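Putative hexose oxidase (PDB 5AWV) probably oxidises a sugar of glycopeptide antibiotics such as teicoplanin, which it binds, using a covalently attached FAD. Local coordinates at residues Val255-Ala260 and Ser293-Gly298; Ala260-Ala265 and Asp335-Ala340; Ala265-Leu270 and Ser307-Pro312; Ile380-Glu385 and Ala450-Glu455. All coordinates share one frame; numbering follows the deposited sequence.

Contact 1. Residues Val255-Ala260 and Ser293-Gly298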
loop_
_atom_site.group_PDB
_atom_site.type_symbol
_atom_site.label_atom_id
_atom_site.label_comp_id
_atom_site.label_asym_id
_atom_site.label_seq_id
_atom_site.Cartn_x
_atom_site.Cartn_y
_atom_site.Cartn_z
ATOM N N VAL A 255 11.029 -23.082 -0.322
ATOM C CA VAL A 255 10.880 -24.412 0.248
ATOM C C VAL A 255 9.380 -24.760 0.083
ATOM O O VAL A 255 8.472 -23.917 0.405
ATOM C CB VAL A 255 11.205 -24.429 1.753
ATOM C CG1 VAL A 255 10.959 -25.796 2.397
ATOM C CG2 VAL A 255 12.608 -24.002 2.036
ATOM N N THR A 256 9.062 -25.946 -0.450
ATOM C CA THR A 256 7.669 -26.373 -0.577
ATOM C C THR A 256 7.345 -27.436 0.443
ATOM O O THR A 256 8.184 -28.261 0.734
ATOM C CB THR A 256 7.439 -26.837 -2.032
ATOM O OG1 THR A 256 7.760 -25.737 -2.914
ATOM C CG2 THR A 256 6.025 -27.111 -2.251
ATOM N N PHE A 257 6.157 -27.439 1.009
ATOM C CA PHE A 257 5.745 -28.444 1.932
ATOM C C PHE A 257 4.576 -29.155 1.341
ATOM O O PHE A 257 3.846 -28.591 0.539
ATOM C CB PHE A 257 5.326 -27.822 3.255
ATOM C CG PHE A 257 6.407 -26.983 3.861
ATOM C CD1 PHE A 257 7.367 -27.548 4.644
ATOM C CD2 PHE A 257 6.471 -25.627 3.610
ATOM C CE1 PHE A 257 8.373 -26.767 5.196
ATOM C CE2 PHE A 257 7.476 -24.847 4.159
ATOM C CZ PHE A 257 8.420 -25.419 4.974
ATOM N N ASP A 258 4.338 -30.374 1.782
ATOM C CA ASP A 258 3.261 -31.157 1.204
ATOM C C ASP A 258 2.315 -31.467 2.308
ATOM O O ASP A 258 2.695 -32.006 3.338
ATOM C CB ASP A 258 3.848 -32.417 0.578
ATOM C CG ASP A 258 2.817 -33.233 -0.152
ATOM O OD1 ASP A 258 1.593 -32.946 -0.087
ATOM O OD2 ASP A 258 3.246 -34.214 -0.774
ATOM N N TRP A 259 1.079 -31.082 2.143
ATOM C CA TRP A 259 0.063 -31.370 3.174
ATOM C C TRP A 259 -0.155 -32.867 3.388
ATOM O O TRP A 259 -0.303 -33.303 4.515
ATOM C CB TRP A 259 -1.259 -30.814 2.801
ATOM C CG TRP A 259 -1.439 -29.351 3.038
ATOM C CD1 TRP A 259 -1.541 -28.379 2.092
ATOM C CD2 TRP A 259 -1.603 -28.724 4.313
ATOM N NE1 TRP A 259 -1.782 -27.173 2.706
ATOM C CE2 TRP A 259 -1.825 -27.356 4.069
ATOM C CE3 TRP A 259 -1.639 -29.202 5.633
ATOM C CZ2 TRP A 259 -2.044 -26.450 5.100
ATOM C CZ3 TRP A 259 -1.839 -28.301 6.682
ATOM C CH2 TRP A 259 -2.049 -26.945 6.408
ATOM N N ALA A 260 -0.120 -33.649 2.309
ATOM C CA ALA A 260 -0.391 -35.119 2.399
ATOM C C ALA A 260 0.539 -35.780 3.404
ATOM O O ALA A 260 0.117 -36.518 4.268
ATOM C CB ALA A 260 -0.286 -35.780 1.030
ATOM N N SER A 293 11.696 -13.817 4.548
ATOM C CA SER A 293 10.909 -14.958 4.100
ATOM C C SER A 293 9.497 -14.814 4.504
ATOM O O SER A 293 9.155 -14.022 5.391
ATOM C CB SER A 293 11.509 -16.257 4.678
ATOM O OG SER A 293 11.342 -16.307 6.081
ATOM N N GLN A 294 8.646 -15.557 3.834
ATOM C CA GLN A 294 7.330 -15.721 4.378
ATOM C C GLN A 294 6.775 -17.112 4.289
ATOM O O GLN A 294 6.878 -17.725 3.239
ATOM C CB GLN A 294 6.338 -14.715 3.761
ATOM C CG GLN A 294 5.987 -14.823 2.354
ATOM C CD GLN A 294 4.871 -13.793 1.969
ATOM O OE1 GLN A 294 4.692 -12.776 2.585
ATOM N NE2 GLN A 294 4.144 -14.096 0.944
ATOM N N LEU A 295 6.203 -17.558 5.377
ATOM C CA LEU A 295 5.648 -18.884 5.479
ATOM C C LEU A 295 4.202 -18.849 5.120
ATOM O O LEU A 295 3.409 -18.299 5.815
ATOM C CB LEU A 295 5.960 -19.501 6.846
ATOM C CG LEU A 295 5.409 -20.936 7.117
ATOM C CD1 LEU A 295 5.942 -21.978 6.115
ATOM C CD2 LEU A 295 5.659 -21.378 8.518
ATOM N N MET A 296 3.858 -19.470 3.998
ATOM C CA MET A 296 2.534 -19.388 3.454
ATOM C C MET A 296 1.872 -20.754 3.659
ATOM O O MET A 296 2.331 -21.728 3.082
ATOM C CB MET A 296 2.602 -19.019 2.023
ATOM C CG MET A 296 3.304 -17.637 1.752
ATOM S SD MET A 296 3.885 -17.471 0.050
ATOM C CE MET A 296 2.322 -17.021 -0.631
ATOM N N ILE A 297 0.879 -20.794 4.530
ATOM C CA ILE A 297 0.242 -22.006 4.966
ATOM C C ILE A 297 -1.137 -21.945 4.315
ATOM O O ILE A 297 -2.119 -21.527 4.926
ATOM C CB ILE A 297 0.157 -22.133 6.467
ATOM C CG1 ILE A 297 1.501 -21.899 7.145
ATOM C CG2 ILE A 297 -0.398 -23.502 6.860
ATOM C CD1 ILE A 297 1.365 -21.660 8.610
ATOM N N GLY A 298 -1.185 -22.416 3.073
ATOM C CA GLY A 298 -2.359 -22.316 2.236
ATOM C C GLY A 298 -2.762 -23.661 1.648
ATOM O O GLY A 298 -1.960 -24.596 1.631
#
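Trp-259 and Gly-298 meet through the one hydrogen bond between 255-260 and 293-298, at the seven-stranded antiparallel sheet. Residues 293-298 are strand; 255-260 ends strand 249-257 and runs into the loop holding Trp-259. NE1 of Trp-259 gives its hydrogen to Gly-298 O at 2.8 Å, almost straight at 170°. The oxygen sits at the edge of the indole, close to the ring plane, while NE1 lies above the carbonyl plane of Gly-298, 37° out of it. The six-membered part of the same ring touches Ile-297, whose CG2 is 3.8 Å from Trp-259 CZ2 and equally near CH2. With CG2 anti to the backbone N, this branch rather than CG1 reaches the indole.

Further back along the strands, Phe-257 CE2 touches Leu-295 CD1 at 3.8 Å, the two side chains crossing at about a right angle. The backbones stay well apart because strand 309-316 runs between them and hydrogen-bonds to both. Its Phe-309 ring meets the rings of Phe-257 and Trp-259, with planes about 45° apart in each pair. Helix 264-280 lies against this side of the sheet, where Leu-270 touches Phe-257 and Phe-267 touches Ile-297; Gln-294 and Met-296 instead pack on the bound peptide. Just after strand 249-257 the chain bends through an Asx turn, in which Ala-260 N reaches Asp-258 OD1 at 3.0 Å from above the carboxylate plane.

Contact 2. Residues Ala260-Ala265 and Asp335-Ala340. With T55 (8-methylnonanoic acid), chain B; MAN (alpha-D-mannopyranose), chain C.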
loop_
_atom_site.group_PDB
_atom_site.type_symbol
_atom_site.label_atom_id
_atom_site.label_comp_id
_atom_site.label_asym_id
_atom_site.label_seq_id
_atom_site.Cartn_x
_atom_site.Cartn_y
_atom_site.Cartn_z
ATOM N N ALA A 260 -0.120 -33.649 2.309
ATOM C CA ALA A 260 -0.391 -35.119 2.399
ATOM C C ALA A 260 0.539 -35.780 3.404
ATOM O O ALA A 260 0.117 -36.518 4.268
ATOM C CB ALA A 260 -0.286 -35.780 1.030
ATOM N N GLY A 261 1.793 -35.425 3.389
ATOM C CA GLY A 261 2.684 -35.954 4.378
ATOM C C GLY A 261 2.745 -35.269 5.717
ATOM O O GLY A 261 3.525 -35.696 6.531
ATOM N N MET A 262 1.963 -34.207 5.967
ATOM C CA MET A 262 2.151 -33.390 7.191
ATOM C C MET A 262 1.259 -33.839 8.404
ATOM O O MET A 262 0.084 -33.588 8.416
ATOM C CB MET A 262 1.867 -31.890 6.799
ATOM C CG MET A 262 2.188 -30.774 7.821
ATOM S SD MET A 262 3.957 -30.482 8.076
ATOM C CE MET A 262 4.559 -29.869 6.501
ATOM N N THR A 263 1.811 -34.474 9.438
ATOM C CA THR A 263 1.050 -34.791 10.634
ATOM C C THR A 263 0.819 -33.534 11.477
ATOM O O THR A 263 1.532 -32.552 11.334
ATOM C CB THR A 263 1.775 -35.834 11.493
ATOM O OG1 THR A 263 3.101 -35.389 11.839
ATOM C CG2 THR A 263 1.846 -37.146 10.693
ATOM N N GLU A 264 -0.084 -33.655 12.427
ATOM C CA GLU A 264 -0.303 -32.665 13.455
ATOM C C GLU A 264 0.984 -32.304 14.196
ATOM O O GLU A 264 1.312 -31.114 14.398
ATOM C CB GLU A 264 -1.397 -33.127 14.366
ATOM C CG GLU A 264 -1.895 -32.091 15.366
ATOM C CD GLU A 264 -3.172 -32.563 16.085
ATOM O OE1 GLU A 264 -3.452 -31.993 17.194
ATOM O OE2 GLU A 264 -3.940 -33.478 15.551
ATOM N N ALA A 265 1.791 -33.314 14.487
ATOM C CA ALA A 265 3.083 -33.082 15.079
ATOM C C ALA A 265 4.165 -32.359 14.254
ATOM O O ALA A 265 4.898 -31.489 14.776
ATOM C CB ALA A 265 3.674 -34.401 15.684
ATOM N N ASP A 335 13.947 -28.382 10.298
ATOM C CA ASP A 335 14.495 -29.392 11.223
ATOM C C ASP A 335 13.356 -30.245 11.825
ATOM O O ASP A 335 12.452 -29.734 12.489
ATOM C CB ASP A 335 15.193 -28.678 12.367
ATOM C CG ASP A 335 15.836 -29.605 13.306
ATOM O OD1 ASP A 335 16.614 -30.478 12.860
ATOM O OD2 ASP A 335 15.603 -29.416 14.492
ATOM N N GLY A 336 13.391 -31.561 11.574
ATOM C CA GLY A 336 12.333 -32.488 12.028
ATOM C C GLY A 336 11.009 -32.403 11.319
ATOM O O GLY A 336 9.994 -32.796 11.904
ATOM N N VAL A 337 10.993 -31.853 10.109
ATOM C CA VAL A 337 9.769 -31.621 9.335
ATOM C C VAL A 337 9.902 -32.413 8.017
ATOM O O VAL A 337 10.404 -31.909 7.021
ATOM C CB VAL A 337 9.513 -30.109 9.013
ATOM C CG1 VAL A 337 8.264 -29.872 8.182
ATOM C CG2 VAL A 337 9.396 -29.286 10.299
ATOM N N PRO A 338 9.372 -33.646 7.990
ATOM C CA PRO A 338 9.752 -34.495 6.860
ATOM C C PRO A 338 9.240 -34.045 5.515
ATOM O O PRO A 338 9.967 -34.146 4.537
ATOM C CB PRO A 338 9.167 -35.854 7.246
ATOM C CG PRO A 338 9.195 -35.847 8.746
ATOM C CD PRO A 338 8.752 -34.431 9.079
ATOM N N PRO A 339 7.997 -33.513 5.443
ATOM C CA PRO A 339 7.449 -33.245 4.107
ATOM C C PRO A 339 7.845 -31.903 3.471
ATOM O O PRO A 339 6.968 -31.283 2.873
ATOM C CB PRO A 339 5.916 -33.311 4.335
ATOM C CG PRO A 339 5.732 -32.952 5.758
ATOM C CD PRO A 339 6.974 -33.361 6.501
ATOM N N ALA A 340 9.120 -31.486 3.613
ATOM C CA ALA A 340 9.710 -30.241 3.033
ATOM C C ALA A 340 10.612 -30.571 1.799
ATOM O O ALA A 340 11.413 -31.459 1.896
ATOM C CB ALA A 340 10.530 -29.539 4.102
HETATM C CAD T55 B . 3.232 -32.099 17.535
HETATM C CAE T55 B . 3.268 -32.511 18.950
HETATM C CAG T55 B . 4.711 -32.155 19.286
HETATM C CAH T55 B . 5.824 -33.035 18.632
HETATM C CAI T55 B . 7.242 -32.721 19.061
HETATM C CAJ T55 B . 8.401 -33.486 18.407
HETATM C CAK T55 B . 9.679 -32.996 19.062
HETATM C CAL T55 B . 11.042 -33.631 18.812
HETATM C CAF T55 B . 1.979 -31.820 19.470
HETATM C C T55 B . 12.075 -33.053 19.790
HETATM O O T55 B . 11.750 -32.499 20.814
HETATM C C1 MAN C . -7.768 -33.359 20.498
HETATM C C2 MAN C . -6.518 -32.656 19.953
HETATM C C3 MAN C . -6.914 -31.586 18.945
HETATM C C4 MAN C . -7.799 -32.225 17.841
HETATM C C5 MAN C . -9.103 -32.866 18.417
HETATM C C6 MAN C . -10.024 -33.431 17.285
HETATM O O2 MAN C . -5.724 -33.578 19.309
HETATM O O3 MAN C . -5.682 -30.957 18.358
HETATM O O4 MAN C . -8.116 -31.174 17.036
HETATM O O5 MAN C . -8.732 -33.855 19.429
HETATM O O6 MAN C . -9.545 -34.744 16.855
#
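Met-262 and Pro-339 make the main apolar contact. The Met-262 methyl, CE, presses on Pro-339 CG at 3.4 Å, tighter than a usual van der Waals contact, and SD follows at 3.8 Å from the same CG. Bends at chi2 (71°) and chi3 (65°) fold the thioether back to bring CE there, and CE also reaches Val-337 CG1 at 4.1 Å. Alongside, the backbone Gly-261 O rests 3.6 Å from Pro-339 CG.

The polar interactions lead outward. Thr-263 OG1, at the N-cap of helix 264-280, accepts from Ala-266 N, and Asp-335 OD2 forms a salt bridge to Arg-269 NH2. Both Asp-335 and Arg-269 have been seen to bind N-acetylglucosamine in this protein, though for Asp-335 that sugar is not bound to this chain here. Glu-264, its chain extended, takes a hydrogen bond from O3 of a bound mannose at OE1, 2.7 Å away. The helix start thus packs on the loop between helix 322-334 and strand 340-349, and its Glu-264 and Ala-265 belong to the 8-methylnonanoic acid pocket.

Contact 3. Residues Ala265-Leu270 and Ser307-Pro312. With T55 (8-methylnonanoic acid), chain B.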
loop_
_atom_site.group_PDB
_atom_site.type_symbol
_atom_site.label_atom_id
_atom_site.label_comp_id
_atom_site.label_asym_id
_atom_site.label_seq_id
_atom_site.Cartn_x
_atom_site.Cartn_y
_atom_site.Cartn_z
ATOM N N ALA A 265 1.791 -33.314 14.487
ATOM C CA ALA A 265 3.083 -33.082 15.079
ATOM C C ALA A 265 4.165 -32.359 14.254
ATOM O O ALA A 265 4.898 -31.489 14.776
ATOM C CB ALA A 265 3.674 -34.401 15.684
ATOM N N ALA A 266 4.290 -32.755 13.011
ATOM C CA ALA A 266 5.209 -32.163 12.101
ATOM C C ALA A 266 4.813 -30.675 11.815
ATOM O O ALA A 266 5.674 -29.842 11.700
ATOM C CB ALA A 266 5.219 -32.927 10.794
ATOM N N PHE A 267 3.536 -30.440 11.650
ATOM C CA PHE A 267 2.999 -29.091 11.473
ATOM C C PHE A 267 3.360 -28.215 12.636
ATOM O O PHE A 267 3.867 -27.123 12.446
ATOM C CB PHE A 267 1.500 -29.111 11.295
ATOM C CG PHE A 267 0.917 -27.753 10.982
ATOM C CD1 PHE A 267 0.850 -27.305 9.680
ATOM C CD2 PHE A 267 0.459 -26.938 12.001
ATOM C CE1 PHE A 267 0.314 -26.039 9.387
ATOM C CE2 PHE A 267 -0.081 -25.701 11.716
ATOM C CZ PHE A 267 -0.169 -25.252 10.398
ATOM N N SER A 268 3.039 -28.652 13.839
ATOM C CA SER A 268 3.480 -27.961 15.016
ATOM C C SER A 268 4.990 -27.726 15.134
ATOM O O SER A 268 5.420 -26.593 15.437
ATOM C CB SER A 268 2.915 -28.597 16.283
ATOM O OG SER A 268 3.175 -27.694 17.371
ATOM N N ARG A 269 5.798 -28.746 14.880
ATOM C CA ARG A 269 7.232 -28.549 14.848
ATOM C C ARG A 269 7.693 -27.434 13.862
ATOM O O ARG A 269 8.553 -26.603 14.187
ATOM C CB ARG A 269 7.935 -29.876 14.533
ATOM C CG ARG A 269 9.428 -29.799 14.577
ATOM C CD ARG A 269 9.934 -29.526 15.986
ATOM N NE ARG A 269 11.373 -29.363 15.944
ATOM C CZ ARG A 269 12.232 -30.370 15.803
ATOM N NH1 ARG A 269 11.830 -31.649 15.658
ATOM N NH2 ARG A 269 13.528 -30.109 15.799
ATOM N N LEU A 270 7.163 -27.440 12.684
ATOM C CA LEU A 270 7.450 -26.427 11.668
ATOM C C LEU A 270 7.181 -24.961 12.178
ATOM O O LEU A 270 8.030 -24.100 12.071
ATOM C CB LEU A 270 6.609 -26.688 10.401
ATOM C CG LEU A 270 6.676 -25.629 9.279
ATOM C CD1 LEU A 270 8.067 -25.478 8.724
ATOM C CD2 LEU A 270 5.787 -26.012 8.155
ATOM N N SER A 307 -0.548 -19.983 -4.359
ATOM C CA SER A 307 -1.286 -20.826 -3.452
ATOM C C SER A 307 -0.392 -21.904 -2.925
ATOM O O SER A 307 0.759 -22.000 -3.309
ATOM C CB SER A 307 -2.522 -21.400 -4.165
ATOM O OG SER A 307 -2.208 -22.516 -4.987
ATOM N N GLY A 308 -0.902 -22.704 -2.017
ATOM C CA GLY A 308 -0.147 -23.809 -1.466
ATOM C C GLY A 308 0.570 -23.487 -0.184
ATOM O O GLY A 308 0.306 -22.460 0.479
ATOM N N PHE A 309 1.415 -24.433 0.181
ATOM C CA PHE A 309 2.094 -24.516 1.435
ATOM C C PHE A 309 3.562 -24.392 1.099
ATOM O O PHE A 309 4.172 -25.344 0.603
ATOM C CB PHE A 309 1.759 -25.868 2.073
ATOM C CG PHE A 309 2.045 -25.966 3.559
ATOM C CD1 PHE A 309 2.865 -25.026 4.264
ATOM C CD2 PHE A 309 1.549 -27.029 4.271
ATOM C CE1 PHE A 309 3.140 -25.197 5.563
ATOM C CE2 PHE A 309 1.754 -27.142 5.630
ATOM C CZ PHE A 309 2.556 -26.220 6.295
ATOM N N MET A 310 4.136 -23.175 1.277
ATOM C CA MET A 310 5.461 -22.893 0.813
ATOM C C MET A 310 6.082 -21.701 1.554
ATOM O O MET A 310 5.382 -20.977 2.226
ATOM C CB MET A 310 5.410 -22.606 -0.657
ATOM C CG MET A 310 4.455 -21.518 -1.024
ATOM S SD MET A 310 4.812 -21.056 -2.712
ATOM C CE MET A 310 3.337 -20.105 -2.906
ATOM N N MET A 311 7.374 -21.501 1.375
ATOM C CA MET A 311 8.125 -20.471 2.098
ATOM C C MET A 311 9.131 -19.887 1.161
ATOM O O MET A 311 10.256 -20.388 1.040
ATOM C CB MET A 311 8.745 -21.012 3.379
ATOM C CG MET A 311 9.443 -19.964 4.196
ATOM S SD MET A 311 10.176 -20.541 5.741
ATOM C CE MET A 311 11.702 -21.233 5.099
ATOM N N PRO A 312 8.735 -18.847 0.440
ATOM C CA PRO A 312 9.769 -18.146 -0.326
ATOM C C PRO A 312 10.757 -17.448 0.621
ATOM O O PRO A 312 10.356 -16.944 1.730
ATOM C CB PRO A 312 8.970 -17.106 -1.175
ATOM C CG PRO A 312 7.554 -17.544 -1.026
ATOM C CD PRO A 312 7.385 -18.343 0.197
HETATM C CAD T55 B . 3.232 -32.099 17.535
HETATM C CAE T55 B . 3.268 -32.511 18.950
HETATM C CAG T55 B . 4.711 -32.155 19.286
HETATM C CAH T55 B . 5.824 -33.035 18.632
HETATM C CAI T55 B . 7.242 -32.721 19.061
HETATM C CAJ T55 B . 8.401 -33.486 18.407
HETATM C CAK T55 B . 9.679 -32.996 19.062
HETATM C CAL T55 B . 11.042 -33.631 18.812
HETATM C CAF T55 B . 1.979 -31.820 19.470
HETATM C C T55 B . 12.075 -33.053 19.790
HETATM O O T55 B . 11.750 -32.499 20.814
#
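The side chains of Phe-267 and Phe-309 cross obliquely, ring against ring. The point of contact on Phe-309 is CZ, the far end of its ring, which comes to 3.8 Å from Phe-267 CE1 and lies 3.9 Å from CD1. Leu-270 touches the same end of the ring, its CD2 lying 3.7 Å from Phe-309 CZ and 3.8 Å from CE1. One atom, CZ, thus touches both a ring and a methyl, from residues three apart on the helix.

Leu-270 and Phe-309 reach for each other from opposite directions. The backbones stay well separated, the nearest CA atoms, those of Phe-267 and Phe-309, being 11.1 Å apart, and side chains bridge that distance. Phe-309 spans its share with CG anti to the backbone N (chi1 -163°), which carries the ring out from the strand to the helix. All three touching residues are buried, and the join is purely apolar.

The side of the helix turned from the sheet serves the ligand: Arg-269 NH1 lies 3.8 Å from CAL of the 8-methylnonanoyl chain. Strand 309-316 runs between strands 249-257 and 291-298, and helix 264-280 packs over them. Helix 322-334 borders the contact through Val-333, which touches both Leu-270 and Met-311, while Tyr-384 of helix 377-387 brings its ring against Phe-267.

Contact 4. Residues Ile380-Glu385 and Ala450-Glu455. With MAN (alpha-D-mannopyranose), chain C.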
loop_
_atom_site.group_PDB
_atom_site.type_symbol
_atom_site.label_atom_id
_atom_site.label_comp_id
_atom_site.label_asym_id
_atom_site.label_seq_id
_atom_site.Cartn_x
_atom_site.Cartn_y
_atom_site.Cartn_z
ATOM N N ILE A 380 -0.971 -22.481 17.714
ATOM C CA ILE A 380 -0.633 -23.322 16.588
ATOM C C ILE A 380 -1.700 -24.437 16.401
ATOM O O ILE A 380 -2.014 -24.807 15.262
ATOM C CB ILE A 380 0.775 -23.900 16.738
ATOM C CG1 ILE A 380 1.803 -22.748 16.611
ATOM C CG2 ILE A 380 1.051 -25.020 15.799
ATOM C CD1 ILE A 380 3.182 -23.121 16.988
ATOM N N GLN A 381 -2.159 -24.996 17.517
ATOM C CA GLN A 381 -3.237 -25.988 17.490
ATOM C C GLN A 381 -4.445 -25.447 16.717
ATOM O O GLN A 381 -5.013 -26.121 15.870
ATOM C CB GLN A 381 -3.617 -26.380 18.930
ATOM C CG GLN A 381 -4.529 -27.628 19.040
ATOM C CD GLN A 381 -5.047 -27.940 20.472
ATOM O OE1 GLN A 381 -5.382 -27.024 21.258
ATOM N NE2 GLN A 381 -5.143 -29.261 20.817
ATOM N N ALA A 382 -4.846 -24.204 17.047
ATOM C CA ALA A 382 -5.985 -23.557 16.399
ATOM C C ALA A 382 -5.765 -23.334 14.919
ATOM O O ALA A 382 -6.678 -23.587 14.127
ATOM C CB ALA A 382 -6.324 -22.259 17.090
ATOM N N VAL A 383 -4.538 -22.943 14.528
ATOM C CA VAL A 383 -4.268 -22.834 13.112
ATOM C C VAL A 383 -4.441 -24.218 12.382
ATOM O O VAL A 383 -5.057 -24.323 11.305
ATOM C CB VAL A 383 -2.855 -22.273 12.868
ATOM C CG1 VAL A 383 -2.486 -22.353 11.449
ATOM C CG2 VAL A 383 -2.733 -20.823 13.383
ATOM N N TYR A 384 -3.788 -25.251 12.944
ATOM C CA TYR A 384 -3.869 -26.614 12.324
ATOM C C TYR A 384 -5.296 -27.023 12.176
ATOM O O TYR A 384 -5.653 -27.489 11.118
ATOM C CB TYR A 384 -3.121 -27.638 13.136
ATOM C CG TYR A 384 -3.039 -28.956 12.430
ATOM C CD1 TYR A 384 -2.244 -29.087 11.336
ATOM C CD2 TYR A 384 -3.770 -30.083 12.864
ATOM C CE1 TYR A 384 -2.117 -30.255 10.646
ATOM C CE2 TYR A 384 -3.656 -31.286 12.170
ATOM C CZ TYR A 384 -2.844 -31.345 11.066
ATOM O OH TYR A 384 -2.678 -32.444 10.308
ATOM N N GLU A 385 -6.081 -26.879 13.232
ATOM C CA GLU A 385 -7.453 -27.298 13.243
ATOM C C GLU A 385 -8.273 -26.632 12.157
ATOM O O GLU A 385 -8.965 -27.304 11.406
ATOM C CB GLU A 385 -8.084 -27.096 14.637
ATOM C CG GLU A 385 -9.628 -27.024 14.764
ATOM C CD GLU A 385 -10.399 -28.117 14.051
ATOM O OE1 GLU A 385 -11.611 -27.907 13.698
ATOM O OE2 GLU A 385 -9.791 -29.215 13.846
ATOM N N ALA A 450 -10.734 -15.903 15.453
ATOM C CA ALA A 450 -11.266 -15.949 16.807
ATOM C C ALA A 450 -10.676 -17.126 17.613
ATOM O O ALA A 450 -10.356 -16.964 18.791
ATOM C CB ALA A 450 -12.789 -16.039 16.785
ATOM N N ASP A 451 -10.397 -18.245 16.956
ATOM C CA ASP A 451 -9.822 -19.419 17.708
ATOM C C ASP A 451 -8.388 -19.096 18.078
ATOM O O ASP A 451 -7.924 -19.291 19.247
ATOM C CB ASP A 451 -9.846 -20.688 16.890
ATOM C CG ASP A 451 -11.263 -21.278 16.718
ATOM O OD1 ASP A 451 -12.234 -20.799 17.319
ATOM O OD2 ASP A 451 -11.394 -22.193 15.923
ATOM N N VAL A 452 -7.658 -18.569 17.112
ATOM C CA VAL A 452 -6.275 -18.182 17.406
ATOM C C VAL A 452 -6.196 -17.200 18.557
ATOM O O VAL A 452 -5.391 -17.385 19.455
ATOM C CB VAL A 452 -5.577 -17.638 16.128
ATOM C CG1 VAL A 452 -4.238 -17.008 16.436
ATOM C CG2 VAL A 452 -5.409 -18.736 15.145
ATOM N N TYR A 453 -7.086 -16.195 18.550
ATOM C CA TYR A 453 -7.061 -15.122 19.524
ATOM C C TYR A 453 -8.103 -15.326 20.640
ATOM O O TYR A 453 -8.450 -14.368 21.342
ATOM C CB TYR A 453 -7.173 -13.733 18.847
ATOM C CG TYR A 453 -5.971 -13.478 17.912
ATOM C CD1 TYR A 453 -4.666 -13.352 18.420
ATOM C CD2 TYR A 453 -6.138 -13.438 16.545
ATOM C CE1 TYR A 453 -3.577 -13.150 17.575
ATOM C CE2 TYR A 453 -5.029 -13.296 15.717
ATOM C CZ TYR A 453 -3.800 -13.130 16.242
ATOM O OH TYR A 453 -2.739 -12.981 15.354
ATOM N N ALA A 454 -8.424 -16.596 20.941
ATOM C CA ALA A 454 -9.541 -16.901 21.866
ATOM C C ALA A 454 -9.314 -16.435 23.294
ATOM O O ALA A 454 -10.258 -15.998 23.978
ATOM C CB ALA A 454 -9.957 -18.385 21.806
ATOM N N GLU A 455 -8.083 -16.415 23.715
ATOM C CA GLU A 455 -7.772 -16.003 25.069
ATOM C C GLU A 455 -7.871 -14.461 25.273
ATOM O O GLU A 455 -7.970 -13.998 26.390
ATOM C CB GLU A 455 -6.398 -16.520 25.491
ATOM C CG GLU A 455 -6.313 -18.044 25.654
ATOM C CD GLU A 455 -5.099 -18.503 26.524
ATOM O OE1 GLU A 455 -4.056 -17.788 26.627
ATOM O OE2 GLU A 455 -5.165 -19.588 27.125
HETATM C C1 MAN C . -7.768 -33.359 20.498
HETATM C C2 MAN C . -6.518 -32.656 19.953
HETATM C C3 MAN C . -6.914 -31.586 18.945
HETATM C C4 MAN C . -7.799 -32.225 17.841
HETATM C C5 MAN C . -9.103 -32.866 18.417
HETATM C C6 MAN C . -10.024 -33.431 17.285
HETATM O O2 MAN C . -5.724 -33.578 19.309
HETATM O O3 MAN C . -5.682 -30.957 18.358
HETATM O O4 MAN C . -8.116 -31.174 17.036
HETATM O O5 MAN C . -8.732 -33.855 19.429
HETATM O O6 MAN C . -9.545 -34.744 16.855
#
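Ala-382, Val-452 and Asp-451 carry most of this contact between two helices. The CB of Ala-382 points at the other helix and settles against it, 3.9 Å from Asp-451 CB and the same from the backbone N of Val-452. With only a methyl in the way, the helices come close: the CA atoms of Ala-382 and Val-452 are 5.5 Å apart.

Val-452 adds its CG2 methyl, which lies 4.1 Å from Ala-382 CB and 3.8 Å from Val-383 CG2. A chi1 of 170° sends this branch to helix 377-387 and the other methyl, CG1, over the centre of the Tyr-453 ring. One valine therefore serves the neighbouring helix with one branch and its own chain with the other.

Asp-451 contributes its CB to the packing and turns its carboxylate to polar partners. OD2 forms a salt bridge with Lys-447 and accepts from Asn-386 ND2, a bond that links the helices; the amide is helped into position by its bond to Ala-382 O, within helix 377-387. Lys-447 probably offsets the charge of Asp-451 and so eases its nearness to Glu-385, whose OE1 is 6.1 Å from Asp-451 OD2. Elsewhere on the first helix, Gln-381 NE2 makes a weak bond to O3 of the bound mannose at 3.0 Å. Ile-380 touches helix 264-280 and Val-452 touches Tyr-428 of strand 424-432: this is close helix-helix packing at a small residue, in a helical layer against the antiparallel sheet.

How the contacts relate
From the N terminus, strand 249-257 leads through residues 260-265 into helix 264-280, and contact 1 closes the loop by joining the strand's end and the loop after it to strand 291-298. Contact 3 ties that helix to strand 309-316, so it crosses contact 1 and lies nested inside the longer loop of contact 2, which also crosses contact 1 and joins the start of the helix to the loop before strand 340-349. Contacts 1 and 2 share Ala-260, contacts 2 and 3 Ala-265. Contact 4 follows in series, joining helices 377-387 and 438-452. Tyr-384 reaches from it to the residues before helix 264-280, connecting this helix pair to the other three.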